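PDB 4YD8: protein PTHB1 from Homo sapiens, which serves as a subunit of the BBSome, a coat complex thought to sort specific membrane proteins to primary cilia, with this N-terminal piece of the protein forming a seven-bladed beta-propeller. Local coordinates for residues V34-N39 against T94-L99; C157-D162 against P180-P185; L198-C203 against E247-I252. One frame throughout, in Å; residues are numbered along the deposited sequence. Where two conformers were deposited one is given.

Interaction 1. Residues V34-N39 against T94-L99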
# COMPACT_ATOMS: atom_id res chain seq x y z
N VAL A 34 -5.29 9.47 -8.83
CA VAL A 34 -5.25 10.52 -7.80
C VAL A 34 -5.78 11.86 -8.33
O VAL A 34 -6.22 12.71 -7.55
CB VAL A 34 -3.80 10.68 -7.22
CG1 VAL A 34 -2.85 11.25 -8.27
CG2 VAL A 34 -3.81 11.54 -5.94
N ASP A 35 -5.78 12.03 -9.65
CA ASP A 35 -6.34 13.26 -10.23
C ASP A 35 -7.75 13.06 -10.76
O ASP A 35 -8.25 13.90 -11.52
CB ASP A 35 -5.43 13.80 -11.34
CG ASP A 35 -5.21 12.81 -12.48
OD1 ASP A 35 -5.78 11.70 -12.44
OD2 ASP A 35 -4.47 13.15 -13.43
N ASN A 36 -8.39 11.96 -10.37
CA ASN A 36 -9.77 11.69 -10.74
C ASN A 36 -10.02 11.81 -12.23
O ASN A 36 -11.02 12.38 -12.65
CB ASN A 36 -10.68 12.63 -9.95
CG ASN A 36 -10.57 12.37 -8.45
OD1 ASN A 36 -11.07 11.36 -7.97
ND2 ASN A 36 -9.85 13.23 -7.73
N SER A 37 -9.09 11.29 -13.01
CA SER A 37 -9.21 11.36 -14.47
C SER A 37 -10.33 10.46 -14.99
O SER A 37 -10.60 9.41 -14.41
CB SER A 37 -7.89 10.97 -15.12
OG SER A 37 -7.57 9.63 -14.82
N GLY A 38 -10.94 10.85 -16.10
CA GLY A 38 -12.04 10.07 -16.64
C GLY A 38 -11.60 8.80 -17.34
O GLY A 38 -12.39 7.87 -17.48
N ASN A 39 -10.35 8.74 -17.78
CA ASN A 39 -9.91 7.53 -18.49
C ASN A 39 -9.54 6.41 -17.52
O ASN A 39 -9.25 5.28 -17.92
CB ASN A 39 -8.73 7.84 -19.42
CG ASN A 39 -7.52 8.40 -18.69
OD1 ASN A 39 -7.33 8.18 -17.48
ND2 ASN A 39 -6.69 9.13 -19.42
N THR A 94 -17.66 15.09 -0.82
CA THR A 94 -17.33 14.60 -2.16
C THR A 94 -16.80 13.17 -2.12
O THR A 94 -16.25 12.72 -1.10
CB THR A 94 -16.27 15.51 -2.85
OG1 THR A 94 -15.95 14.97 -4.15
CG2 THR A 94 -15.00 15.58 -2.04
N GLU A 95 -16.96 12.45 -3.22
CA GLU A 95 -16.38 11.12 -3.31
C GLU A 95 -15.12 11.11 -4.17
O GLU A 95 -14.55 10.05 -4.45
CB GLU A 95 -17.41 10.12 -3.83
CG GLU A 95 -18.49 9.83 -2.79
CD GLU A 95 -19.29 8.58 -3.08
OE1 GLU A 95 -18.70 7.49 -3.14
OE2 GLU A 95 -20.52 8.69 -3.23
N MSE A 96 -14.67 12.29 -4.57
CA MSE A 96 -13.41 12.37 -5.31
C MSE A 96 -12.23 11.86 -4.47
O MSE A 96 -12.20 12.01 -3.24
CB MSE A 96 -13.14 13.80 -5.78
CG MSE A 96 -13.99 14.23 -6.94
SE MSE A 96 -13.01 15.53 -7.99
CE MSE A 96 -13.68 15.08 -9.72
N LEU A 97 -11.28 11.21 -5.14
CA LEU A 97 -10.09 10.73 -4.45
C LEU A 97 -9.16 11.89 -4.12
O LEU A 97 -9.02 12.84 -4.90
CB LEU A 97 -9.34 9.68 -5.30
CG LEU A 97 -10.18 8.47 -5.72
CD1 LEU A 97 -9.38 7.53 -6.64
CD2 LEU A 97 -10.67 7.74 -4.48
N HIS A 98 -8.53 11.80 -2.96
CA HIS A 98 -7.53 12.75 -2.49
C HIS A 98 -6.30 12.00 -1.97
O HIS A 98 -6.37 10.82 -1.67
CB HIS A 98 -8.09 13.65 -1.39
CG HIS A 98 -9.09 14.64 -1.88
ND1 HIS A 98 -10.39 14.28 -2.21
CD2 HIS A 98 -9.00 15.97 -2.12
CE1 HIS A 98 -11.04 15.35 -2.62
NE2 HIS A 98 -10.22 16.39 -2.59
N LEU A 99 -5.19 12.72 -1.85
CA LEU A 99 -3.91 12.16 -1.42
C LEU A 99 -3.71 12.42 0.07
O LEU A 99 -3.79 13.57 0.49
CB LEU A 99 -2.76 12.79 -2.18
CG LEU A 99 -1.33 12.40 -1.77
CD1 LEU A 99 -1.07 10.92 -2.00
CD2 LEU A 99 -0.29 13.24 -2.47
O HOH W 1 -7.25 14.70 -5.82

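Interaction 2. Residues C157-D162 against P180-P185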
# COMPACT_ATOMS: atom_id res chain seq x y z
N CYS A 157 -6.99 5.93 10.06
CA CYS A 157 -6.52 5.51 11.37
C CYS A 157 -5.01 5.47 11.33
O CYS A 157 -4.42 4.79 10.49
CB CYS A 157 -7.07 4.14 11.74
SG CYS A 157 -6.35 3.51 13.31
N ILE A 158 -4.37 6.21 12.23
CA ILE A 158 -2.92 6.27 12.30
C ILE A 158 -2.46 5.55 13.56
O ILE A 158 -2.95 5.84 14.65
CB ILE A 158 -2.41 7.74 12.31
CG1 ILE A 158 -2.80 8.48 11.02
CG2 ILE A 158 -0.90 7.79 12.52
CD1 ILE A 158 -2.59 9.99 11.14
N GLN A 159 -1.53 4.61 13.42
CA GLN A 159 -0.89 4.00 14.57
C GLN A 159 0.33 4.80 14.99
O GLN A 159 1.22 5.04 14.16
CB GLN A 159 -0.49 2.54 14.26
CG GLN A 159 0.20 1.86 15.47
CD GLN A 159 0.62 0.43 15.17
OE1 GLN A 159 0.72 -0.40 16.07
NE2 GLN A 159 0.89 0.14 13.90
N SER A 160 0.40 5.21 16.27
CA SER A 160 1.56 5.94 16.75
C SER A 160 2.70 4.97 17.04
O SER A 160 2.49 3.77 17.15
CB SER A 160 1.21 6.73 18.02
OG SER A 160 1.01 5.85 19.11
N MSE A 161 3.91 5.51 17.19
CA MSE A 161 5.06 4.67 17.53
C MSE A 161 4.85 3.95 18.86
O MSE A 161 5.34 2.85 19.03
CB MSE A 161 6.35 5.50 17.58
CG MSE A 161 6.81 6.02 16.22
SE MSE A 161 7.32 4.58 14.98
CE MSE A 161 8.42 3.49 16.17
N ASP A 162 4.10 4.56 19.78
CA ASP A 162 3.90 3.94 21.09
C ASP A 162 2.55 3.22 21.19
O ASP A 162 2.12 2.85 22.28
CB ASP A 162 4.10 4.96 22.24
CG ASP A 162 3.01 6.04 22.30
OD1 ASP A 162 2.24 6.24 21.34
OD2 ASP A 162 2.94 6.72 23.35
N PRO A 180 -3.53 -2.92 23.65
CA PRO A 180 -2.93 -3.77 24.69
C PRO A 180 -1.95 -4.77 24.07
O PRO A 180 -1.99 -4.99 22.84
CB PRO A 180 -4.15 -4.47 25.30
CG PRO A 180 -5.09 -4.61 24.13
CD PRO A 180 -4.87 -3.39 23.26
N GLY A 181 -1.07 -5.33 24.89
CA GLY A 181 -0.11 -6.33 24.46
C GLY A 181 0.86 -5.77 23.43
O GLY A 181 1.29 -6.47 22.50
N PHE A 182 1.19 -4.49 23.60
CA PHE A 182 1.95 -3.74 22.60
C PHE A 182 3.41 -3.61 22.99
O PHE A 182 3.72 -3.30 24.13
CB PHE A 182 1.34 -2.34 22.41
CG PHE A 182 2.05 -1.51 21.37
CD1 PHE A 182 1.67 -1.58 20.03
CD2 PHE A 182 3.08 -0.64 21.73
CE1 PHE A 182 2.32 -0.81 19.07
CE2 PHE A 182 3.73 0.12 20.77
CZ PHE A 182 3.35 0.04 19.44
N LEU A 183 4.31 -3.79 22.03
CA LEU A 183 5.72 -3.53 22.27
C LEU A 183 6.27 -2.61 21.18
O LEU A 183 6.56 -1.44 21.43
CB LEU A 183 6.49 -4.85 22.35
CG LEU A 183 7.92 -4.81 22.86
CD1 LEU A 183 7.95 -4.41 24.33
CD2 LEU A 183 8.57 -6.18 22.65
N LEU A 184 6.41 -3.15 19.96
CA LEU A 184 6.75 -2.36 18.77
C LEU A 184 5.60 -2.38 17.75
O LEU A 184 4.88 -3.37 17.63
CB LEU A 184 8.03 -2.89 18.12
CG LEU A 184 9.33 -2.83 18.92
CD1 LEU A 184 10.48 -3.39 18.11
CD2 LEU A 184 9.65 -1.39 19.36
N PRO A 185 5.42 -1.28 17.01
CA PRO A 185 4.27 -1.20 16.10
C PRO A 185 4.40 -2.13 14.89
O PRO A 185 5.44 -2.15 14.22
CB PRO A 185 4.26 0.27 15.66
CG PRO A 185 5.66 0.74 15.84
CD PRO A 185 6.22 -0.04 17.02
O HOH W 2 7.28 1.27 20.24

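Interaction 3. Residues L198-C203 against E247-I252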
# COMPACT_ATOMS: atom_id res chain seq x y z
N LEU A 198 -6.68 -4.70 11.79
CA LEU A 198 -5.79 -5.84 11.97
C LEU A 198 -4.36 -5.37 12.15
O LEU A 198 -3.91 -4.45 11.47
CB LEU A 198 -5.90 -6.81 10.77
CG LEU A 198 -7.16 -7.69 10.88
CD1 LEU A 198 -8.44 -6.95 10.47
CD2 LEU A 198 -7.00 -8.94 10.11
N THR A 199 -3.65 -5.98 13.09
CA THR A 199 -2.23 -5.71 13.20
C THR A 199 -1.52 -6.99 13.63
O THR A 199 -2.16 -8.02 13.83
CB THR A 199 -1.96 -4.56 14.19
OG1 THR A 199 -0.57 -4.18 14.11
CG2 THR A 199 -2.31 -4.96 15.64
N VAL A 200 -0.19 -6.94 13.71
CA VAL A 200 0.57 -8.05 14.27
C VAL A 200 1.52 -7.51 15.34
O VAL A 200 2.28 -6.58 15.08
CB VAL A 200 1.39 -8.80 13.23
CG1 VAL A 200 1.90 -10.13 13.82
CG2 VAL A 200 0.55 -9.05 11.95
N SER A 201 1.48 -8.10 16.52
CA SER A 201 2.24 -7.59 17.65
C SER A 201 3.65 -8.16 17.69
O SER A 201 3.98 -9.09 16.96
CB SER A 201 1.54 -7.93 18.97
OG SER A 201 1.55 -9.33 19.18
N SER A 202 4.48 -7.63 18.59
CA SER A 202 5.84 -8.11 18.73
C SER A 202 5.92 -9.54 19.27
O SER A 202 6.90 -10.23 19.03
CB SER A 202 6.65 -7.18 19.63
OG SER A 202 6.79 -5.92 19.02
N CYS A 203 4.89 -9.98 19.97
CA CYS A 203 4.91 -11.37 20.43
C CYS A 203 4.21 -12.28 19.41
O CYS A 203 3.76 -13.38 19.73
CB CYS A 203 4.30 -11.49 21.84
SG CYS A 203 2.59 -10.98 21.99
N GLU A 247 6.10 -15.92 14.21
CA GLU A 247 7.17 -15.16 13.56
C GLU A 247 6.75 -13.72 13.45
O GLU A 247 5.57 -13.41 13.58
CB GLU A 247 7.47 -15.73 12.16
CG GLU A 247 6.32 -15.57 11.20
CD GLU A 247 6.50 -16.40 9.94
OE1 GLU A 247 6.41 -17.65 10.02
OE2 GLU A 247 6.78 -15.81 8.87
N GLN A 248 7.71 -12.83 13.17
CA GLN A 248 7.39 -11.42 12.96
C GLN A 248 6.74 -11.22 11.59
O GLN A 248 7.11 -11.88 10.62
CB GLN A 248 8.64 -10.55 13.09
CG GLN A 248 9.32 -10.63 14.46
CD GLN A 248 8.46 -10.11 15.60
OE1 GLN A 248 7.72 -9.12 15.46
NE2 GLN A 248 8.57 -10.75 16.76
N ALA A 249 5.76 -10.32 11.53
CA ALA A 249 5.12 -9.97 10.25
C ALA A 249 5.78 -8.77 9.58
O ALA A 249 6.14 -7.79 10.25
CB ALA A 249 3.65 -9.70 10.47
N LEU A 250 5.92 -8.85 8.26
CA LEU A 250 6.40 -7.72 7.47
C LEU A 250 5.26 -6.82 7.00
O LEU A 250 5.41 -5.60 6.93
CB LEU A 250 7.18 -8.23 6.24
CG LEU A 250 8.51 -8.95 6.50
CD1 LEU A 250 9.11 -9.45 5.20
CD2 LEU A 250 9.48 -8.03 7.22
N ASP A 251 4.13 -7.43 6.66
CA ASP A 251 3.04 -6.67 6.06
C ASP A 251 1.73 -7.44 6.22
O ASP A 251 1.74 -8.66 6.42
CB ASP A 251 3.34 -6.40 4.57
CG ASP A 251 2.55 -5.24 4.00
OD1 ASP A 251 1.87 -4.54 4.79
OD2 ASP A 251 2.62 -4.99 2.77
N ILE A 252 0.63 -6.70 6.14
CA ILE A 252 -0.72 -7.28 6.06
C ILE A 252 -1.44 -6.61 4.90
O ILE A 252 -1.32 -5.41 4.71
CB ILE A 252 -1.56 -7.04 7.33
CG1 ILE A 252 -0.89 -7.59 8.56
CG2 ILE A 252 -2.96 -7.64 7.18
CD1 ILE A 252 -1.47 -6.97 9.82
O HOH W 3 5.33 -8.93 14.20
O HOH W 4 7.45 -6.20 16.33

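Interaction 1. Residues V34-N39 against T94-L99
Asn36 and Leu97 join two neighbouring propeller blades through a side-chain amide that docks on a backbone. The carboxamide of Asn36 meets both polar atoms of the same residue: its OD1 accepts from Leu97 N at 2.8 Å, and its ND2 donates to Leu97 O at 3.0 Å. Each acceptor is reached in its carbonyl plane on a lone pair, and the ND2 bond is nearly straight (169° at the hydrogen). Asn36 CG lies anti to its own carbonyl carbon and beside the backbone N (chi1 -63°), directed at residues 94-99, while the paired bonds fix the rotation of the amide. Its OD1 also rests 3.6 Å from Leu97 CB, so the close fit of the contact is here.

The buried, apolar part lies deeper, where Val34 CG2 approaches Leu99 CB at 4.1 Å, an ordinary van der Waals contact. Val87 of strand 84-88 and Ile45 of strand 43-47 pack on both side chains, so the two blades share an apolar layer here. The outer side is looser. Selenomethionine Met96 is exposed and was deposited in two conformers, so its flank against Asn36 is doubtful in detail. Thr94 OG1 accepts from Met96 N in an ST turn just before.

Between the apolar and amide parts a water sits 2.8 Å from Val34 O and 2.7 Å from Leu97 O; with more acceptors around it than protons, it cannot serve all of them at once. Chemically, one asparagine amide pairs with both N and O of Leu97, much as a strand backbone would, so the loop of one blade is matched to the next by directional bonds above a hydrophobic base.

Interaction 2. Residues C157-D162 against P180-P185
The phenyl ring of Phe182 is met mainly around its rim by oxygens of residues 157-162. Over one face, offset toward the rim, lies Leu184 N of its own loop. At the edge and in the plane sits Met161 O, 3.5 Å from Phe182 CZ, and Gln159 OE1 is also near the plane, 3.4 Å from Phe182 CE1. Asp162 C lies obliquely to the ring, 3.3 Å from Phe182 CE2. The other flat group, the Gln159 amide, reaches the ring tip to tip with the two planes 65° apart. Its chain is extended, CG anti to the backbone N (chi1 180°) and CD anti in turn, which carries the amide out from the strand. The Pro185 side chain crosses that of Gln159 at about a right angle, Pro185 CB lying 3.7 Å from Gln159 CD. NE2 of Gln159 has its own partners in Gly186 O and Asn141 OD1.

Farther out, the bent selenomethionine Met161 brings CE to 3.9 Å from Pro185 CG, and a water bridges Met161 O and Leu183 O, donating to both. Ser160 OG donates to Asp162 OD1, and Arg137 pairs with OD2 of the same aspartate.

In propeller terms, the loop 180-185 leads from the last strand of one blade to the first of the next, folding back over the end of the earlier blade's second strand. Oxygens at an aromatic rim suit its slightly positive C-H edge, so between these two segments weak electrostatics, apolar proline contacts and a water probably act together, while the Gln159 NE2 bond to Gly186 O anchors the loop's end.

Interaction 3. Residues L198-C203 against E247-I252
Every side-chain carbon of Val200 meets Ala249 CB, and CG2 also meets Ile252. Val200 CB already stands 3.7 Å from Ala249 CB. At the fork, CG1, anti to the backbone N (chi1 -167°), lies 3.8 Å from the same methyl. The other branch, CG2, presses closest, 3.5 Å from Ala249 CB, tighter than usual van der Waals contact, and it also reaches Ile252 CD1 at 3.6 Å. The Val200 and Ile252 side chains pass each other at a slant, and the same CD1 also lies 3.7 Å from Thr199 CA.

The touching parts, 198-202 and 248-252, run in nearly opposed directions, 165° apart, yet they belong to different sheets. Strand 196-200 is the second of the four strands in its blade, whereas 249-255 is the first of the next, so the contact is the face-to-face packing of adjacent blades expected in a beta-propeller. The chain of the later blade turns a corner at Leu250, where Leu250 and Asp251 both face Leu267 in a classic beta bulge; Ala249 and Ile252, on its two sides, both direct their side chains at Val200. Val206 and Val266 extend the apolar layer from the neighbouring strands.

Beyond Ala249 the contact becomes polar. The Gln248 chain bends at chi2, which brings CD round toward Ser202, and NE2 donates to Ser202 O at 2.9 Å, nearly straight, with the donor tilted 28° from the carbonyl plane. Gln248 OE1 accepts from two waters: the nearer, at 2.7 Å, also donates to Ser201 O and accepts from Ala249 N, while the other bonds Ser202 OG, a hydroxyl that pairs with Leu184 N as well.

How the interactions relate
All three contacts lie in one seven-bladed propeller and follow one another along the chain. Interactions 1 and 3 both join adjacent blades, but on opposite sides of the chain's centre, their centres about 32 Å apart. Interaction 2, which secures a loop between blades, has its centre about 31 Å from that of interaction 1 but only about 11 Å from that of interaction 3. There the two touch: Leu184 N and Ser202 OG lie 2.9 Å apart in a probable hydrogen bond. Gly145, critical for protein stability, has its nearest approaches in the side chains of Leu97 (about 11 Å) and Leu198 (about 12 Å), so no contact includes it.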